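PDB 3I2W: syndapin from Drosophila melanogaster, which probably takes part in endocytosis and the internalization of plasma-membrane proteins, binding phospholipids and forming a homodimer through its F-BAR domain. Local coordinates for residues 46-51 with 74-79; 55-60 with 68-73. All blocks are in the same frame, centred on the assembly; numbering follows the deposited sequence.

Interaction 1 (46-51 with 74-79); sequences RTWSKK and TESERI
Ser49 OG donates a hydrogen bond to Glu77 OE1, 3.1 Å away, a polar link between helix 11-58 and helix 63-105 beside the salt bridge from Arg46 to Asp81. With OG anti to the backbone N (chi1 165°), the short serine side chain is turned out to the glutamate. The hydroxyl comes in from above the carboxylate plane, 65° out of it. Glu77 starts out pointing along the flank of its helix, but its chain is extended beyond CG, which carries the carboxylate across. A water donates to Arg46 O at 2.8 Å; its modelled separation from Glu77 OE1 is too short to be trusted, so a water bridge there is doubtful. An alanine in place of Glu77 would probably leave the Ser49 hydroxyl without this acceptor.

Deeper in, Ser76 and Ser49 face each other where the axes of segments 46-51 and 74-79 approach to 9.1 Å, running nearly antiparallel at 156°. Ser76 OG rests 3.6 Å from Ser49 CB and lies at the edge of the Trp48 ring, near its plane, 3.7 Å from CZ3. Its own hydrogen bond goes to Leu73 O, one turn back, so a buried hydroxyl is satisfied within its helix. The benzo edge of Trp48 packs against Ser76, and the ring also packs on Glu33 of the second subunit. Two small serines thus suit the interior of this F-BAR helical bundle; at its partly exposed margin, the Glu77 carboxylate has Arg46 and Lys50 near but not in contact, so any stabilisation by them is probably long-range.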
ATOM      1  N   ARG B  46      -3.715   0.088 -12.689  1.00 24.85           N
ATOM      2  CA  ARG B  46      -3.674   0.454 -14.056  1.00 25.70           C
ATOM      3  C   ARG B  46      -3.659  -0.846 -14.921  1.00 26.89           C
ATOM      4  O   ARG B  46      -4.276  -0.939 -15.971  1.00 26.41           O
ATOM      5  CB  ARG B  46      -2.441   1.306 -14.273  1.00 24.32           C
ATOM      6  CG  ARG B  46      -2.740   2.767 -14.124  1.00 27.21           C
ATOM      7  CD  ARG B  46      -1.427   3.573 -14.099  1.00 32.42           C
ATOM      8  NE  ARG B  46      -1.564   4.905 -13.480  1.00 35.20           N
ATOM      9  CZ  ARG B  46      -0.624   5.859 -13.471  1.00 34.16           C
ATOM     10  NH1 ARG B  46       0.575   5.667 -14.020  1.00 35.59           N
ATOM     11  NH2 ARG B  46      -0.886   7.016 -12.905  1.00 31.49           N
ATOM     12  N   THR B  47      -2.951  -1.859 -14.456  1.00 27.36           N
ATOM     13  CA  THR B  47      -2.882  -3.083 -15.182  1.00 28.32           C
ATOM     14  C   THR B  47      -4.305  -3.625 -15.298  1.00 28.79           C
ATOM     15  O   THR B  47      -4.703  -4.091 -16.339  1.00 29.40           O
ATOM     16  CB  THR B  47      -1.982  -4.011 -14.395  1.00 27.99           C
ATOM     17  OG1 THR B  47      -0.769  -3.315 -14.229  1.00 29.33           O
ATOM     18  CG2 THR B  47      -1.705  -5.301 -15.097  1.00 26.12           C
ATOM     19  N   TRP B  48      -5.051  -3.512 -14.212  1.00 28.52           N
ATOM     20  CA  TRP B  48      -6.351  -4.062 -14.106  1.00 28.92           C
ATOM     21  C   TRP B  48      -7.248  -3.352 -15.062  1.00 30.12           C
ATOM     22  O   TRP B  48      -7.989  -3.959 -15.828  1.00 31.93           O
ATOM     23  CB  TRP B  48      -6.842  -3.817 -12.690  1.00 28.35           C
ATOM     24  CG  TRP B  48      -8.218  -4.251 -12.398  1.00 26.35           C
ATOM     25  CD1 TRP B  48      -8.636  -5.504 -12.210  1.00 28.27           C
ATOM     26  CD2 TRP B  48      -9.346  -3.410 -12.180  1.00 26.30           C
ATOM     27  NE1 TRP B  48      -9.987  -5.521 -11.899  1.00 30.38           N
ATOM     28  CE2 TRP B  48     -10.427  -4.230 -11.862  1.00 26.95           C
ATOM     29  CE3 TRP B  48      -9.534  -2.040 -12.191  1.00 28.21           C
ATOM     30  CZ2 TRP B  48     -11.676  -3.735 -11.588  1.00 27.78           C
ATOM     31  CZ3 TRP B  48     -10.782  -1.548 -11.902  1.00 27.97           C
ATOM     32  CH2 TRP B  48     -11.834  -2.392 -11.611  1.00 26.07           C
ATOM     33  N   SER B  49      -7.204  -2.043 -14.993  1.00 30.41           N
ATOM     34  CA  SER B  49      -7.999  -1.264 -15.823  1.00 30.93           C
ATOM     35  C   SER B  49      -7.666  -1.471 -17.308  1.00 31.03           C
ATOM     36  O   SER B  49      -8.517  -1.332 -18.146  1.00 31.14           O
ATOM     37  CB  SER B  49      -7.756   0.143 -15.443  1.00 30.91           C
ATOM     38  OG  SER B  49      -8.268   0.930 -16.476  1.00 34.95           O
ATOM     39  N   LYS B  50      -6.424  -1.777 -17.645  1.00 31.17           N
ATOM     40  CA  LYS B  50      -6.085  -1.981 -19.044  1.00 31.45           C
ATOM     41  C   LYS B  50      -6.749  -3.305 -19.508  1.00 29.91           C
ATOM     42  O   LYS B  50      -7.351  -3.409 -20.605  1.00 27.92           O
ATOM     43  CB  LYS B  50      -4.572  -1.979 -19.228  1.00 31.61           C
ATOM     44  CG  LYS B  50      -4.066  -2.017 -20.678  1.00 38.98           C
ATOM     45  CD  LYS B  50      -2.607  -1.426 -20.804  1.00 51.42           C
ATOM     46  CE  LYS B  50      -2.605   0.169 -20.843  1.00 58.11           C
ATOM     47  NZ  LYS B  50      -1.705   0.895 -19.845  1.00 61.59           N
ATOM     48  N   LYS B  51      -6.657  -4.288 -18.621  1.00 28.06           N
ATOM     49  CA  LYS B  51      -7.145  -5.611 -18.872  1.00 26.94           C
ATOM     50  C   LYS B  51      -8.664  -5.603 -19.073  1.00 28.72           C
ATOM     51  O   LYS B  51      -9.135  -5.984 -20.097  1.00 30.10           O
ATOM     52  CB  LYS B  51      -6.741  -6.484 -17.726  1.00 24.42           C
ATOM     53  CG  LYS B  51      -7.476  -7.723 -17.693  1.00 23.79           C
ATOM     54  CD  LYS B  51      -6.929  -8.672 -16.699  1.00 18.88           C
ATOM     55  CE  LYS B  51      -7.918  -9.739 -16.424  1.00 18.07           C
ATOM     56  NZ  LYS B  51      -7.426 -10.711 -15.435  1.00 18.59           N
ATOM     57  N   THR B  74     -12.245   4.152 -15.297  1.00 31.10           N
ATOM     58  CA  THR B  74     -11.856   5.530 -15.156  1.00 31.10           C
ATOM     59  C   THR B  74     -11.568   5.883 -13.680  1.00 30.56           C
ATOM     60  O   THR B  74     -10.568   6.490 -13.420  1.00 29.50           O
ATOM     61  CB  THR B  74     -12.914   6.419 -15.807  1.00 31.04           C
ATOM     62  OG1 THR B  74     -12.612   6.482 -17.197  1.00 34.51           O
ATOM     63  CG2 THR B  74     -12.919   7.813 -15.254  1.00 29.40           C
ATOM     64  N   GLU B  75     -12.440   5.468 -12.746  1.00 30.41           N
ATOM     65  CA  GLU B  75     -12.243   5.613 -11.291  1.00 29.74           C
ATOM     66  C   GLU B  75     -10.863   5.159 -10.844  1.00 29.66           C
ATOM     67  O   GLU B  75     -10.128   5.892 -10.192  1.00 30.00           O
ATOM     68  CB  GLU B  75     -13.220   4.766 -10.522  1.00 28.77           C
ATOM     69  CG  GLU B  75     -13.160   5.036  -9.079  1.00 29.99           C
ATOM     70  CD  GLU B  75     -12.468   3.964  -8.195  1.00 32.88           C
ATOM     71  OE1 GLU B  75     -12.075   2.855  -8.654  1.00 25.99           O
ATOM     72  OE2 GLU B  75     -12.368   4.280  -6.967  1.00 34.85           O
ATOM     73  N   SER B  76     -10.518   3.943 -11.196  1.00 28.79           N
ATOM     74  CA  SER B  76      -9.304   3.388 -10.745  1.00 28.97           C
ATOM     75  C   SER B  76      -8.139   4.124 -11.417  1.00 29.25           C
ATOM     76  O   SER B  76      -6.988   3.999 -10.998  1.00 29.77           O
ATOM     77  CB  SER B  76      -9.295   1.917 -11.113  1.00 29.18           C
ATOM     78  OG  SER B  76      -9.181   1.773 -12.525  1.00 30.80           O
ATOM     79  N   GLU B  77      -8.404   4.859 -12.484  1.00 28.53           N
ATOM     80  CA  GLU B  77      -7.291   5.495 -13.131  1.00 28.14           C
ATOM     81  C   GLU B  77      -6.927   6.768 -12.388  1.00 27.77           C
ATOM     82  O   GLU B  77      -5.763   7.064 -12.127  1.00 27.48           O
ATOM     83  CB  GLU B  77      -7.520   5.653 -14.641  1.00 28.01           C
ATOM     84  CG  GLU B  77      -6.854   4.455 -15.343  1.00 31.71           C
ATOM     85  CD  GLU B  77      -7.017   4.343 -16.870  1.00 38.87           C
ATOM     86  OE1 GLU B  77      -6.504   3.303 -17.410  1.00 40.83           O
ATOM     87  OE2 GLU B  77      -7.633   5.243 -17.536  1.00 40.08           O
ATOM     88  N   ARG B  78      -7.963   7.475 -11.999  1.00 27.52           N
ATOM     89  CA  ARG B  78      -7.852   8.672 -11.259  1.00 28.19           C
ATOM     90  C   ARG B  78      -7.295   8.338  -9.875  1.00 27.32           C
ATOM     91  O   ARG B  78      -6.567   9.130  -9.291  1.00 27.26           O
ATOM     92  CB  ARG B  78      -9.238   9.305 -11.127  1.00 29.30           C
ATOM     93  CG  ARG B  78      -9.907   9.832 -12.408  1.00 33.26           C
ATOM     94  CD  ARG B  78      -9.603  11.318 -12.721  1.00 42.94           C
ATOM     95  NE  ARG B  78     -10.303  11.717 -13.956  1.00 52.91           N
ATOM     96  CZ  ARG B  78     -10.108  11.179 -15.173  1.00 52.95           C
ATOM     97  NH1 ARG B  78      -9.210  10.204 -15.362  1.00 52.37           N
ATOM     98  NH2 ARG B  78     -10.818  11.629 -16.199  1.00 51.48           N
ATOM     99  N   ILE B  79      -7.613   7.155  -9.355  1.00 26.35           N
ATOM    100  CA  ILE B  79      -7.142   6.814  -8.036  1.00 24.78           C
ATOM    101  C   ILE B  79      -5.644   6.574  -8.125  1.00 25.66           C
ATOM    102  O   ILE B  79      -4.863   7.050  -7.247  1.00 25.52           O
ATOM    103  CB  ILE B  79      -7.832   5.596  -7.431  1.00 24.35           C
ATOM    104  CG1 ILE B  79      -9.217   5.964  -6.935  1.00 21.87           C
ATOM    105  CG2 ILE B  79      -7.026   5.113  -6.238  1.00 22.98           C
ATOM    106  CD1 ILE B  79      -9.141   6.930  -5.832  1.00 20.03           C
TER
HETATM  107  O   HOH W   1      -4.890   1.586 -16.877  1.00 41.36           O

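Interaction 2 (55-60 with 68-73); sequences LIEKGP and AWKGVL. With NA (sodium ion), chain G.
Ile56 and Trp69 form the apolar heart of the contact. The delta methyl of Ile56 approaches the indole obliquely, with CD1 3.5 Å from Trp69 CE3, and also lies 3.8 Å from Trp69 CB. Ile56 CG1 sits anti to the carbonyl carbon (chi1 -62°), and chi2 of 179° leaves the branch extended, with CD1 at the indole. The same CD1 meets Leu73 CD1 at 4.3 Å, so a single slender methyl is shared between an aromatic and an aliphatic neighbour one turn apart. A branched aliphatic residue fits this buried position, and Trp69 also packs on Leu27 of the second subunit.

Segments 55-60 and 68-73 are the end of helix 11-58 with the turn after it, and the early turns of helix 63-105: the helical hairpin by which the chain of the F-BAR domain doubles back within the dimeric bundle.

Charge enters at the rim. Glu57 OE1 stands 4.2 Å from Lys70 NZ, beyond a salt bridge, with Lys70 CE the nearer atom; bends along the lysine chain bring its end over to the glutamate.

Metal coordination joins the turn to the second helix. A sodium ion is bound by Ile56 O and Glu57 O, both at 2.8 Å, and by Gly59 O at 2.7 Å, where Gly59 has just left helical geometry. Pro60 has no N-H to offer Ile56 O. Glu61 O, a water and the Glu66 carboxylate of helix 63-105, through OE2, complete the site.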
ATOM      1  N   LEU B  55     -11.429  -6.397 -22.118  1.00 32.33           N
ATOM      2  CA  LEU B  55     -12.439  -7.440 -22.011  1.00 32.03           C
ATOM      3  C   LEU B  55     -13.870  -6.910 -22.159  1.00 32.24           C
ATOM      4  O   LEU B  55     -14.679  -7.546 -22.796  1.00 31.76           O
ATOM      5  CB  LEU B  55     -12.331  -8.233 -20.715  1.00 31.96           C
ATOM      6  CG  LEU B  55     -11.078  -9.086 -20.507  1.00 30.76           C
ATOM      7  CD1 LEU B  55     -11.195  -9.752 -19.139  1.00 29.06           C
ATOM      8  CD2 LEU B  55     -10.843 -10.094 -21.633  1.00 29.11           C
ATOM      9  N   ILE B  56     -14.170  -5.744 -21.603  1.00 32.82           N
ATOM     10  CA  ILE B  56     -15.464  -5.131 -21.816  1.00 33.64           C
ATOM     11  C   ILE B  56     -15.747  -4.756 -23.277  1.00 36.12           C
ATOM     12  O   ILE B  56     -16.862  -4.958 -23.822  1.00 35.13           O
ATOM     13  CB  ILE B  56     -15.602  -3.918 -20.991  1.00 32.85           C
ATOM     14  CG1 ILE B  56     -15.499  -4.325 -19.508  1.00 30.57           C
ATOM     15  CG2 ILE B  56     -16.934  -3.271 -21.331  1.00 31.48           C
ATOM     16  CD1 ILE B  56     -15.589  -3.215 -18.502  1.00 24.27           C
ATOM     17  N   GLU B  57     -14.705  -4.233 -23.905  1.00 39.12           N
ATOM     18  CA  GLU B  57     -14.777  -3.733 -25.247  1.00 41.57           C
ATOM     19  C   GLU B  57     -15.181  -4.862 -26.145  1.00 41.20           C
ATOM     20  O   GLU B  57     -16.200  -4.803 -26.836  1.00 42.43           O
ATOM     21  CB  GLU B  57     -13.401  -3.254 -25.625  1.00 43.14           C
ATOM     22  CG  GLU B  57     -13.340  -2.591 -26.988  1.00 51.70           C
ATOM     23  CD  GLU B  57     -14.281  -1.412 -27.076  1.00 60.77           C
ATOM     24  OE1 GLU B  57     -14.396  -0.663 -26.057  1.00 64.50           O
ATOM     25  OE2 GLU B  57     -14.908  -1.252 -28.160  1.00 63.69           O
ATOM     26  N   LYS B  58     -14.396  -5.919 -26.052  1.00 40.57           N
ATOM     27  CA  LYS B  58     -14.438  -7.069 -26.896  1.00 39.72           C
ATOM     28  C   LYS B  58     -15.629  -7.966 -26.519  1.00 38.96           C
ATOM     29  O   LYS B  58     -16.126  -8.721 -27.366  1.00 40.11           O
ATOM     30  CB  LYS B  58     -13.093  -7.759 -26.717  1.00 40.04           C
ATOM     31  CG  LYS B  58     -12.854  -9.102 -27.354  1.00 45.99           C
ATOM     32  CD  LYS B  58     -11.318  -9.411 -27.545  1.00 54.26           C
ATOM     33  CE  LYS B  58     -10.502  -9.481 -26.210  1.00 57.49           C
ATOM     34  NZ  LYS B  58     -11.131 -10.366 -25.171  1.00 57.50           N
ATOM     35  N   GLY B  59     -16.104  -7.900 -25.277  1.00 36.73           N
ATOM     36  CA  GLY B  59     -17.285  -8.668 -24.882  1.00 33.78           C
ATOM     37  C   GLY B  59     -18.642  -8.088 -25.300  1.00 32.64           C
ATOM     38  O   GLY B  59     -18.707  -7.071 -26.015  1.00 32.22           O
ATOM     39  N   PRO B  60     -19.747  -8.713 -24.826  1.00 31.39           N
ATOM     40  CA  PRO B  60     -21.136  -8.420 -25.249  1.00 30.96           C
ATOM     41  C   PRO B  60     -21.823  -7.204 -24.662  1.00 30.20           C
ATOM     42  O   PRO B  60     -22.893  -6.875 -25.097  1.00 29.35           O
ATOM     43  CB  PRO B  60     -21.931  -9.660 -24.811  1.00 29.70           C
ATOM     44  CG  PRO B  60     -20.974 -10.535 -24.132  1.00 30.91           C
ATOM     45  CD  PRO B  60     -19.732  -9.762 -23.806  1.00 30.53           C
ATOM     46  N   ALA B  68     -21.362   2.812 -18.494  1.00 26.67           N
ATOM     47  CA  ALA B  68     -21.329   2.684 -17.031  1.00 26.02           C
ATOM     48  C   ALA B  68     -20.268   1.734 -16.479  1.00 25.70           C
ATOM     49  O   ALA B  68     -19.592   2.118 -15.525  1.00 24.56           O
ATOM     50  CB  ALA B  68     -22.670   2.350 -16.453  1.00 25.00           C
ATOM     51  N   TRP B  69     -20.120   0.528 -17.062  1.00 25.32           N
ATOM     52  CA  TRP B  69     -19.124  -0.417 -16.586  1.00 25.48           C
ATOM     53  C   TRP B  69     -17.809   0.305 -16.682  1.00 25.51           C
ATOM     54  O   TRP B  69     -16.977   0.180 -15.797  1.00 25.92           O
ATOM     55  CB  TRP B  69     -18.945  -1.647 -17.472  1.00 26.51           C
ATOM     56  CG  TRP B  69     -19.859  -2.833 -17.396  1.00 28.45           C
ATOM     57  CD1 TRP B  69     -21.210  -2.867 -17.657  1.00 32.68           C
ATOM     58  CD2 TRP B  69     -19.472  -4.183 -17.163  1.00 30.07           C
ATOM     59  NE1 TRP B  69     -21.692  -4.157 -17.534  1.00 31.61           N
ATOM     60  CE2 TRP B  69     -20.637  -4.984 -17.254  1.00 32.57           C
ATOM     61  CE3 TRP B  69     -18.255  -4.804 -16.877  1.00 29.69           C
ATOM     62  CZ2 TRP B  69     -20.603  -6.362 -17.076  1.00 33.47           C
ATOM     63  CZ3 TRP B  69     -18.230  -6.157 -16.689  1.00 28.17           C
ATOM     64  CH2 TRP B  69     -19.381  -6.928 -16.797  1.00 30.45           C
ATOM     65  N   LYS B  70     -17.596   1.055 -17.761  1.00 25.73           N
ATOM     66  CA  LYS B  70     -16.289   1.697 -17.986  1.00 26.73           C
ATOM     67  C   LYS B  70     -15.966   2.760 -16.938  1.00 27.67           C
ATOM     68  O   LYS B  70     -14.813   2.943 -16.559  1.00 28.98           O
ATOM     69  CB  LYS B  70     -16.204   2.343 -19.337  1.00 26.02           C
ATOM     70  CG  LYS B  70     -16.418   1.447 -20.462  1.00 28.91           C
ATOM     71  CD  LYS B  70     -15.162   0.857 -20.936  1.00 34.64           C
ATOM     72  CE  LYS B  70     -15.186   0.754 -22.466  1.00 39.69           C
ATOM     73  NZ  LYS B  70     -15.534   2.064 -23.113  1.00 41.63           N
ATOM     74  N   GLY B  71     -16.977   3.467 -16.482  1.00 27.76           N
ATOM     75  CA  GLY B  71     -16.814   4.302 -15.308  1.00 29.07           C
ATOM     76  C   GLY B  71     -15.898   3.768 -14.209  1.00 28.82           C
ATOM     77  O   GLY B  71     -15.130   4.522 -13.617  1.00 28.86           O
ATOM     78  N   VAL B  72     -15.972   2.479 -13.938  1.00 28.35           N
ATOM     79  CA  VAL B  72     -15.198   1.930 -12.861  1.00 28.83           C
ATOM     80  C   VAL B  72     -13.718   2.007 -13.236  1.00 29.19           C
ATOM     81  O   VAL B  72     -12.903   2.278 -12.410  1.00 28.95           O
ATOM     82  CB  VAL B  72     -15.656   0.484 -12.579  1.00 28.50           C
ATOM     83  CG1 VAL B  72     -14.551  -0.350 -12.136  1.00 30.19           C
ATOM     84  CG2 VAL B  72     -16.617   0.485 -11.515  1.00 29.17           C
ATOM     85  N   LEU B  73     -13.388   1.769 -14.498  1.00 30.26           N
ATOM     86  CA  LEU B  73     -12.005   1.764 -14.970  1.00 31.10           C
ATOM     87  C   LEU B  73     -11.426   3.180 -14.954  1.00 31.33           C
ATOM     88  O   LEU B  73     -10.257   3.391 -14.654  1.00 32.39           O
ATOM     89  CB  LEU B  73     -11.909   1.156 -16.380  1.00 31.25           C
ATOM     90  CG  LEU B  73     -12.656  -0.166 -16.728  1.00 33.45           C
ATOM     91  CD1 LEU B  73     -12.263  -0.595 -18.091  1.00 36.07           C
ATOM     92  CD2 LEU B  73     -12.423  -1.364 -15.809  1.00 30.34           C
TER
HETATM   93 NA    NA G 304     -18.752  -4.357 -25.760  1.00 33.55          NA
HETATM   94  O   HOH W   2     -18.728  -4.901 -28.254  1.00 48.71           O

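Both contacts join helix 11-58 to helix 63-105, interaction 2 close to the turn between them and interaction 1 farther along the hairpin, their centres about 12 Å apart. Each is largely buried, with Glu77 at the margin of one and Glu57 and Lys70 at that of the other; Ile56 is the deeply buried centre of interaction 2. They form one continuous interface: Trp48 CH2 packs 3.4 Å from Val72 CG1, and Ser49 OG is 3.6 Å from Leu73 CB. Their chemistry differs, however. In interaction 1 one serine hydroxyl bonds a carboxylate across the helices, whereas interaction 2 relies on apolar packing, with sodium tying the turn to Glu66. Side chains from both reach the second subunit.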